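Local structure of enoyl-[acyl-carrier-protein] reductase [FMN] (Thermotoga maritima, 5GVH) at residues E210-A215 and Q279-I284. The protein probably reduces the double bond of enoyl-acyl-carrier-protein substrates with NADH in fatty-acid synthesis, using a bound flavin mononucleotide. Residues are numbered along the deposited sequence; the frame is centred on the assembly and turned at random.
Sequences EKIVKA and QSAGLI. With NA (sodium ion), chain B; FMN (flavin mononucleotide), chain C.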
loop_
_atom_site.group_PDB
_atom_site.type_symbol
_atom_site.label_atom_id
_atom_site.label_comp_id
_atom_site.label_asym_id
_atom_site.label_seq_id
_atom_site.Cartn_x
_atom_site.Cartn_y
_atom_site.Cartn_z
ATOM N N GLU A 210 -4.915 17.823 15.087
ATOM C CA GLU A 210 -5.053 17.005 16.274
ATOM C C GLU A 210 -5.946 15.808 15.976
ATOM O O GLU A 210 -5.730 14.714 16.514
ATOM C CB GLU A 210 -5.581 17.896 17.410
ATOM C CG GLU A 210 -5.215 17.562 18.886
ATOM C CD GLU A 210 -6.444 16.992 19.588
ATOM O OE1 GLU A 210 -6.414 16.590 20.794
ATOM O OE2 GLU A 210 -7.393 16.846 18.865
ATOM N N LYS A 211 -6.946 16.008 15.116
ATOM C CA LYS A 211 -7.619 14.900 14.463
ATOM C C LYS A 211 -6.639 14.009 13.713
ATOM O O LYS A 211 -6.915 12.822 13.539
ATOM C CB LYS A 211 -8.677 15.444 13.514
ATOM C CG LYS A 211 -9.731 16.271 14.198
ATOM C CD LYS A 211 -11.065 15.572 14.195
ATOM C CE LYS A 211 -11.120 14.456 15.221
ATOM N NZ LYS A 211 -12.544 14.146 15.544
ATOM N N ILE A 212 -5.502 14.550 13.269
ATOM C CA ILE A 212 -4.460 13.710 12.688
ATOM C C ILE A 212 -3.720 12.938 13.777
ATOM O O ILE A 212 -3.375 11.763 13.598
ATOM C CB ILE A 212 -3.485 14.564 11.856
ATOM C CG1 ILE A 212 -4.190 15.192 10.653
ATOM C CG2 ILE A 212 -2.297 13.729 11.404
ATOM C CD1 ILE A 212 -3.280 16.108 9.848
ATOM N N VAL A 213 -3.450 13.593 14.908
ATOM C CA VAL A 213 -2.724 12.947 15.997
ATOM C C VAL A 213 -3.491 11.732 16.503
ATOM O O VAL A 213 -2.925 10.641 16.653
ATOM C CB VAL A 213 -2.450 13.959 17.127
ATOM C CG1 VAL A 213 -1.921 13.261 18.357
ATOM C CG2 VAL A 213 -1.445 14.994 16.671
ATOM N N LYS A 214 -4.796 11.904 16.763
ATOM C CA LYS A 214 -5.658 10.866 17.316
ATOM C C LYS A 214 -6.201 9.891 16.297
ATOM O O LYS A 214 -6.856 8.929 16.701
ATOM C CB LYS A 214 -6.848 11.463 18.062
ATOM C CG LYS A 214 -6.480 11.967 19.431
ATOM C CD LYS A 214 -7.269 13.204 19.794
ATOM C CE LYS A 214 -6.880 13.546 21.238
ATOM N NZ LYS A 214 -7.694 14.621 21.607
ATOM N N ALA A 215 -5.987 10.120 15.006
ATOM C CA ALA A 215 -6.526 9.216 14.002
ATOM C C ALA A 215 -5.674 7.958 13.935
ATOM O O ALA A 215 -4.443 8.016 14.018
ATOM C CB ALA A 215 -6.595 9.885 12.626
ATOM N N GLN A 279 -3.776 7.462 5.169
ATOM C CA GLN A 279 -3.675 6.444 6.209
ATOM C C GLN A 279 -2.451 6.647 7.092
ATOM O O GLN A 279 -2.427 6.146 8.223
ATOM C CB GLN A 279 -3.638 5.052 5.581
ATOM C CG GLN A 279 -4.855 4.754 4.743
ATOM C CD GLN A 279 -4.967 3.296 4.354
ATOM O OE1 GLN A 279 -3.975 2.573 4.328
ATOM N NE2 GLN A 279 -6.188 2.850 4.073
ATOM N N SER A 280 -1.435 7.366 6.602
ATOM C CA SER A 280 -0.276 7.707 7.422
ATOM C C SER A 280 -0.646 8.442 8.708
ATOM O O SER A 280 0.190 8.517 9.611
ATOM C CB SER A 280 0.710 8.563 6.624
ATOM O OG SER A 280 0.084 9.726 6.101
ATOM N N ALA A 281 -1.869 8.969 8.818
ATOM C CA ALA A 281 -2.252 9.702 10.023
ATOM C C ALA A 281 -2.096 8.849 11.271
ATOM O O ALA A 281 -1.687 9.358 12.321
ATOM C CB ALA A 281 -3.691 10.209 9.903
ATOM N N GLY A 282 -2.402 7.552 11.175
ATOM C CA GLY A 282 -2.195 6.625 12.277
ATOM C C GLY A 282 -0.746 6.324 12.589
ATOM O O GLY A 282 -0.478 5.599 13.549
ATOM N N LEU A 283 0.188 6.833 11.797
ATOM C CA LEU A 283 1.602 6.780 12.133
ATOM C C LEU A 283 2.089 8.055 12.807
ATOM O O LEU A 283 3.257 8.126 13.196
ATOM C CB LEU A 283 2.438 6.509 10.877
ATOM C CG LEU A 283 1.907 5.459 9.896
ATOM C CD1 LEU A 283 2.768 5.453 8.645
ATOM C CD2 LEU A 283 1.838 4.040 10.517
ATOM N N ILE A 284 1.225 9.054 12.964
ATOM C CA ILE A 284 1.597 10.359 13.494
ATOM C C ILE A 284 0.972 10.513 14.877
ATOM O O ILE A 284 -0.246 10.358 15.044
ATOM C CB ILE A 284 1.164 11.484 12.540
ATOM C CG1 ILE A 284 2.035 11.450 11.278
ATOM C CG2 ILE A 284 1.254 12.839 13.220
ATOM C CD1 ILE A 284 1.333 11.940 10.038
HETATM NA NA NA B . -2.711 9.627 14.522
HETATM N N1 FMN C . -2.062 16.740 -4.127
HETATM C C2 FMN C . -2.157 17.491 -5.290
HETATM O O2 FMN C . -1.607 17.150 -6.338
HETATM N N3 FMN C . -2.887 18.649 -5.287
HETATM C C4 FMN C . -3.519 19.080 -4.146
HETATM O O4 FMN C . -4.171 20.123 -4.186
HETATM C C4A FMN C . -3.427 18.332 -2.978
HETATM N N5 FMN C . -4.063 18.763 -1.832
HETATM C C5A FMN C . -3.953 18.034 -0.664
HETATM C C6 FMN C . -4.588 18.494 0.484
HETATM C C7 FMN C . -4.495 17.782 1.667
HETATM C C7M FMN C . -5.196 18.297 2.891
HETATM C C8 FMN C . -3.759 16.593 1.707
HETATM C C8M FMN C . -3.662 15.807 2.985
HETATM C C9 FMN C . -3.120 16.130 0.556
HETATM C C9A FMN C . -3.212 16.850 -0.639
HETATM N N10 FMN C . -2.575 16.411 -1.798
HETATM C C10 FMN C . -2.689 17.150 -2.967
HETATM C "C1'" FMN C . -1.767 15.143 -1.782
HETATM C "C2'" FMN C . -0.357 15.447 -1.281
HETATM O "O2'" FMN C . 0.307 16.257 -2.223
HETATM C "C3'" FMN C . 0.481 14.189 -1.093
HETATM O "O3'" FMN C . 0.769 13.652 -2.366
HETATM C "C4'" FMN C . -0.201 13.169 -0.190
HETATM O "O4'" FMN C . -0.578 13.824 0.997
HETATM C "C5'" FMN C . 0.746 12.042 0.208
HETATM O "O5'" FMN C . 0.111 11.187 1.143
HETATM P P FMN C . 0.358 11.264 2.745
HETATM O O1P FMN C . 0.169 9.868 3.315
HETATM O O2P FMN C . 1.735 11.777 3.084
HETATM O O3P FMN C . -0.708 12.148 3.351
HETATM O O HOH W 1 -1.273 7.805 15.569
#
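Ile212 lays its CG2 methyl across both Ala281 and Ile284, 4.1 Å from Ala281 CB and equally close to the CG2 branch of Ile284. The two isoleucines run side by side in the same direction. In each, chi1 (-64° in Ile212, -70° in Ile284) sets CG1 beside the backbone N and CG2 anti to it, which turns the short branches against one another. Ala215 continues the apolar seam, its CB 4.0 Å from Ala281 CB, and Thr194 and Val197 of helix 194-197 cover Ile212. Beside this seam a sodium ion joins the last residues of helix 206-213 and the loop after it to the 3-10 segment 279-283 and Ile284. It is bound by the carbonyl oxygens of Ile212, Val213, Ala215, Ala281 and Ile284 and by one water. Ala281 O lies 2.4 Å from the ion and also accepts the N-H of Ile284. The water makes a further, weak hydrogen bond to Gly282 O. From the same turn, Ser280 OG donates to FMN O1P over 2.8 Å, so the residue next to a sodium ligand grips the flavin phosphate. At the start of the turn, the side-chain amide of Gln279 donates from NE2 to Glu149 O and accepts at OE1 from Thr151 N, both of the second subunit. Val213 O and Ile284 O stand 3.1 Å apart, a spacing that would be unfavourable for two carbonyl oxygens that did not share a cation. The sodium therefore probably offsets the repulsion of the converging carbonyl dipoles and fixes the phosphate-binding turn against segment 210-215.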